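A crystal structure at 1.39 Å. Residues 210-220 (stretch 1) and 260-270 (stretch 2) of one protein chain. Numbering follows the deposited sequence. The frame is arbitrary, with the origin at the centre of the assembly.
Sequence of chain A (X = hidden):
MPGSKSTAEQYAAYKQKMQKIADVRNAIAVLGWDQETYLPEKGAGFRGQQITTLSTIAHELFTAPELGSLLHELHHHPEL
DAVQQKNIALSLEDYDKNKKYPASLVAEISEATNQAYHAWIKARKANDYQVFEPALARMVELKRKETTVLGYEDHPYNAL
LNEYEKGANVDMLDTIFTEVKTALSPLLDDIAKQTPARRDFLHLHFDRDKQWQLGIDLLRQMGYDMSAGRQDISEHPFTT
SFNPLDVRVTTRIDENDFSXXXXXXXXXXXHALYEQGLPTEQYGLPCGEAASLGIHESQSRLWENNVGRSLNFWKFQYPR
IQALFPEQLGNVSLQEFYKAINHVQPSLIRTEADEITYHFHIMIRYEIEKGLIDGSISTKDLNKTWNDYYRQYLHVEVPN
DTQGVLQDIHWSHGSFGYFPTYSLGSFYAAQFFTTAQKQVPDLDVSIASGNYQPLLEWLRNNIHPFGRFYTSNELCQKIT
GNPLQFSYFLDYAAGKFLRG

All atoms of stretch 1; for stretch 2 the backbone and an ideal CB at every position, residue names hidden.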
# COMPACT_ATOMS: atom_id res chain seq x y z
N LYS A 210 18.55 -20.68 3.94
CA LYS A 210 19.35 -19.51 4.29
C LYS A 210 18.57 -18.22 4.03
O LYS A 210 18.59 -17.30 4.86
CB LYS A 210 20.67 -19.50 3.52
CG LYS A 210 21.71 -20.50 4.03
CD LYS A 210 22.90 -20.55 3.06
CE LYS A 210 24.16 -21.07 3.71
NZ LYS A 210 23.87 -22.22 4.62
N GLN A 211 17.86 -18.13 2.91
CA GLN A 211 17.03 -16.95 2.69
C GLN A 211 15.97 -16.80 3.77
O GLN A 211 15.73 -15.70 4.29
CB GLN A 211 16.38 -16.99 1.30
CG GLN A 211 17.35 -16.80 0.16
CD GLN A 211 16.64 -16.43 -1.10
OE1 GLN A 211 16.03 -15.36 -1.18
NE2 GLN A 211 16.67 -17.30 -2.10
N TRP A 212 15.30 -17.90 4.11
CA TRP A 212 14.24 -17.83 5.12
C TRP A 212 14.78 -17.26 6.42
O TRP A 212 14.20 -16.31 6.99
CB TRP A 212 13.65 -19.22 5.35
CG TRP A 212 12.71 -19.24 6.49
CD1 TRP A 212 12.98 -19.61 7.77
CD2 TRP A 212 11.32 -18.86 6.47
NE1 TRP A 212 11.86 -19.49 8.55
CE2 TRP A 212 10.83 -19.02 7.79
CE3 TRP A 212 10.45 -18.38 5.48
CZ2 TRP A 212 9.49 -18.75 8.13
CZ3 TRP A 212 9.12 -18.11 5.82
CH2 TRP A 212 8.66 -18.29 7.14
N GLN A 213 15.91 -17.80 6.89
CA GLN A 213 16.46 -17.34 8.16
C GLN A 213 16.96 -15.91 8.07
O GLN A 213 16.87 -15.16 9.05
CB GLN A 213 17.55 -18.29 8.65
CG GLN A 213 18.00 -18.02 10.08
CD GLN A 213 16.87 -18.11 11.07
OE1 GLN A 213 16.17 -19.12 11.13
NE2 GLN A 213 16.67 -17.04 11.84
N LEU A 214 17.48 -15.51 6.90
CA LEU A 214 17.91 -14.13 6.70
C LEU A 214 16.76 -13.16 6.91
O LEU A 214 16.90 -12.14 7.61
CB LEU A 214 18.48 -13.98 5.28
CG LEU A 214 18.72 -12.54 4.79
CD1 LEU A 214 19.73 -11.86 5.69
CD2 LEU A 214 19.20 -12.56 3.36
N GLY A 215 15.60 -13.48 6.33
CA GLY A 215 14.45 -12.60 6.48
C GLY A 215 13.96 -12.53 7.92
O GLY A 215 13.62 -11.45 8.42
N ILE A 216 13.90 -13.68 8.59
CA ILE A 216 13.56 -13.68 10.02
C ILE A 216 14.52 -12.79 10.82
O ILE A 216 14.10 -12.01 11.69
CB ILE A 216 13.53 -15.12 10.56
CG1 ILE A 216 12.45 -15.96 9.85
CG2 ILE A 216 13.39 -15.10 12.08
CD1 ILE A 216 11.03 -15.59 10.23
N ASP A 217 15.82 -12.92 10.56
CA ASP A 217 16.82 -12.13 11.27
C ASP A 217 16.63 -10.64 11.01
O ASP A 217 16.69 -9.83 11.94
CB ASP A 217 18.21 -12.54 10.80
CG ASP A 217 18.70 -13.83 11.42
OD1 ASP A 217 17.98 -14.43 12.25
OD2 ASP A 217 19.82 -14.25 11.06
N LEU A 218 16.39 -10.27 9.76
CA LEU A 218 16.19 -8.86 9.44
C LEU A 218 14.96 -8.31 10.14
O LEU A 218 14.99 -7.20 10.69
CB LEU A 218 16.10 -8.68 7.93
CG LEU A 218 17.42 -8.92 7.21
CD1 LEU A 218 17.19 -8.89 5.71
CD2 LEU A 218 18.45 -7.86 7.64
N LEU A 219 13.86 -9.06 10.14
CA LEU A 219 12.67 -8.61 10.84
C LEU A 219 12.94 -8.42 12.33
O LEU A 219 12.52 -7.42 12.93
CB LEU A 219 11.54 -9.62 10.64
CG LEU A 219 10.92 -9.64 9.23
CD1 LEU A 219 10.08 -10.92 9.05
CD2 LEU A 219 10.10 -8.38 9.04
N ARG A 220 13.65 -9.37 12.95
CA ARG A 220 14.02 -9.22 14.35
C ARG A 220 14.83 -7.94 14.56
O ARG A 220 14.55 -7.15 15.47
CB ARG A 220 14.84 -10.44 14.79
CG ARG A 220 14.81 -10.72 16.28
CD ARG A 220 13.93 -11.92 16.58
NE ARG A 220 14.39 -13.12 15.89
CZ ARG A 220 13.81 -14.32 16.02
NH1 ARG A 220 12.76 -14.46 16.81
NH2 ARG A 220 14.29 -15.36 15.36
N UNK A 260 14.08 -10.90 -4.51
CA UNK A 260 12.68 -11.07 -4.16
C UNK A 260 12.47 -11.02 -2.65
O UNK A 260 11.96 -10.03 -2.10
CB UNK A 260 12.15 -12.39 -4.72
N UNK A 261 12.88 -12.08 -1.96
CA UNK A 261 12.44 -12.29 -0.59
C UNK A 261 12.92 -11.19 0.35
O UNK A 261 12.14 -10.72 1.18
CB UNK A 261 12.93 -13.65 -0.09
N UNK A 262 14.20 -10.82 0.26
CA UNK A 262 14.77 -9.95 1.28
C UNK A 262 14.01 -8.63 1.35
O UNK A 262 13.61 -8.17 2.44
CB UNK A 262 16.25 -9.69 1.00
N UNK A 263 13.76 -8.03 0.19
CA UNK A 263 13.04 -6.76 0.15
C UNK A 263 11.55 -6.93 0.39
O UNK A 263 10.91 -6.02 0.94
CB UNK A 263 13.27 -6.07 -1.20
N UNK A 264 10.96 -8.07 0.00
CA UNK A 264 9.58 -8.33 0.42
C UNK A 264 9.47 -8.33 1.94
O UNK A 264 8.53 -7.77 2.53
CB UNK A 264 9.09 -9.67 -0.14
N UNK A 265 10.41 -9.01 2.60
CA UNK A 265 10.38 -9.13 4.05
C UNK A 265 10.53 -7.76 4.69
O UNK A 265 9.81 -7.43 5.63
CB UNK A 265 11.48 -10.07 4.54
N UNK A 266 11.46 -6.93 4.19
CA UNK A 266 11.63 -5.61 4.80
C UNK A 266 10.38 -4.76 4.58
O UNK A 266 9.93 -4.03 5.49
CB UNK A 266 12.86 -4.90 4.23
N UNK A 267 9.79 -4.85 3.39
CA UNK A 267 8.59 -4.11 3.05
C UNK A 267 7.44 -4.46 4.01
O UNK A 267 6.80 -3.58 4.64
CB UNK A 267 8.19 -4.40 1.60
N UNK A 268 7.18 -5.77 4.17
CA UNK A 268 6.14 -6.20 5.09
C UNK A 268 6.49 -5.85 6.53
O UNK A 268 5.62 -5.44 7.30
CB UNK A 268 5.91 -7.71 4.96
N UNK A 269 7.77 -5.98 6.91
CA UNK A 269 8.18 -5.53 8.22
C UNK A 269 7.75 -4.11 8.51
O UNK A 269 7.33 -3.79 9.62
CB UNK A 269 9.70 -5.65 8.36
N UNK A 270 7.86 -3.23 7.50
CA UNK A 270 7.47 -1.84 7.74
C UNK A 270 5.99 -1.70 8.07
O UNK A 270 5.60 -0.99 9.03
CB UNK A 270 7.80 -0.98 6.52

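The two stretches are helical and run in nearly the same direction, their axes crossing at -27° and approaching to 9.4 Å. At that spacing medium-sized side chains, interrupted by small ones, can fill the gap.

At position 260 CA-to-CB points sideways, and nothing of stretch 1 lies within 5.5 Å of the ideal CB. Stretch 1 therefore sets little restriction, and a polar residue would serve as well as an apolar one. The residue is Asn260, which makes no contact across the pair.

Position 261 points toward stretch 1, its ideal CB 3.7 Å from Gln211 OE1. Beyond it, the absence of a side chain at Gly215 leaves a hollow beside the backbone of Gln211. A long apolar chain such as methionine, or a shorter branched one such as leucine, would suit. Met261 takes the space and has the largest covered area of either stretch: its SD lies 3.1 Å from Gln211 O, and its CE 3.8 Å from Gly215 N. A CB on Gly215 would come within 3.2 Å of that CE. At the backbone, a water accepts from Met261 N (3.0 Å) and lies 2.9 Å from Gln211 OE1.

Position 262 points sideways, its ideal CB 4.7 Å from Leu214 CD2 and 4.9 Å from Leu218 CD1, with the carbonyl oxygen of the Gln211 side chain not far off. Valine, isoleucine or threonine could meet the leucines; a hydroxyl could also reach the amide through water. In Thr262, CG2 packs 4.0 Å from Leu218 CD1 and OG1 lies 3.4 Å from Leu214 CD2. Thr262 OG1 donates to a water (2.8 Å), which in turn donates to Gln211 OE1 (2.9 Å), so this water, a second one, links Thr262 to Gln211.

Position 263 points away and 264 is out of reach, so stretch 1 does not select between large and small here. They are Trp263 and Ser264; Ser264 OG donates to Asn260 O (3.1 Å), one turn back.

Position 265 points toward stretch 1 again, its ideal CB 4.4 Å from Gly215 CA and 4.7 Å from Leu219 CG. Alanine, serine or cysteine would fit such close quarters. Cys265, with chi1 in m, places SG 3.9 Å from Gly215 CA; a CB on Gly215 would fall 2.7 Å from this sulfur, a clash.

Position 266 points sideways with no near neighbour at CB, but Leu218 offers an apolar surface to a chain long enough to reach it, such as leucine, isoleucine or methionine. Ile266 extends with chi2 in t, bringing CD1 to 4.5 Å from Leu218 CD1.

Positions 267, out of reach, and 268, sideways, meet nothing of stretch 1. They are His267 and Glu268, the latter with its end leading away.

At 269 an ideal CB would lie 2.8 Å from Leu219 CD2, a clash, so glycine is the natural fit. Gly269 lets Leu219 CD2 approach its CA to 3.5 Å. Position 270 faces away and is unconstrained by stretch 1; it is Gly270.

Stretch 2, residues 260-270: NMTWSCIHEGG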
# COMPACT_ATOMS: atom_id res chain seq x y z
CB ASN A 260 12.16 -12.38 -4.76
CG ASN A 260 10.65 -12.47 -4.77
OD1 ASN A 260 9.98 -12.10 -3.81
ND2 ASN A 260 10.10 -12.99 -5.86
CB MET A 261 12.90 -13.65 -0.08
CG MET A 261 12.31 -14.01 1.27
SD MET A 261 13.50 -14.73 2.44
CE MET A 261 14.62 -13.34 2.68
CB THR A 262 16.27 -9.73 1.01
OG1 THR A 262 16.98 -10.91 1.43
CG2 THR A 262 16.81 -8.53 1.76
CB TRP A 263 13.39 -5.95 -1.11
CG TRP A 263 14.80 -5.45 -1.02
CD1 TRP A 263 15.23 -4.27 -0.50
CD2 TRP A 263 15.99 -6.18 -1.36
NE1 TRP A 263 16.61 -4.21 -0.52
CE2 TRP A 263 17.09 -5.37 -1.06
CE3 TRP A 263 16.21 -7.44 -1.92
CZ2 TRP A 263 18.40 -5.79 -1.28
CZ3 TRP A 263 17.50 -7.86 -2.13
CH2 TRP A 263 18.58 -7.04 -1.81
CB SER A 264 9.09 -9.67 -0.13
OG SER A 264 8.92 -9.63 -1.54
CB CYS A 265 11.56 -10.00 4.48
SG CYS A 265 11.30 -11.76 4.29
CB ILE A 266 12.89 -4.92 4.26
CG1 ILE A 266 14.14 -5.77 4.55
CG2 ILE A 266 13.01 -3.51 4.85
CD1 ILE A 266 15.36 -5.31 3.80
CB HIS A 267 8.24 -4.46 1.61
CG HIS A 267 7.07 -3.73 1.05
ND1 HIS A 267 7.20 -2.59 0.28
CD2 HIS A 267 5.75 -3.99 1.11
CE1 HIS A 267 6.00 -2.19 -0.11
NE2 HIS A 267 5.10 -3.02 0.40
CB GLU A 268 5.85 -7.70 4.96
CG GLU A 268 5.46 -8.13 3.56
CD GLU A 268 4.31 -7.34 2.97
OE1 GLU A 268 3.43 -6.89 3.71
OE2 GLU A 268 4.29 -7.15 1.74
O HOH W 1 16.36 -12.54 -0.81
O HOH W 2 14.08 -14.62 -3.14
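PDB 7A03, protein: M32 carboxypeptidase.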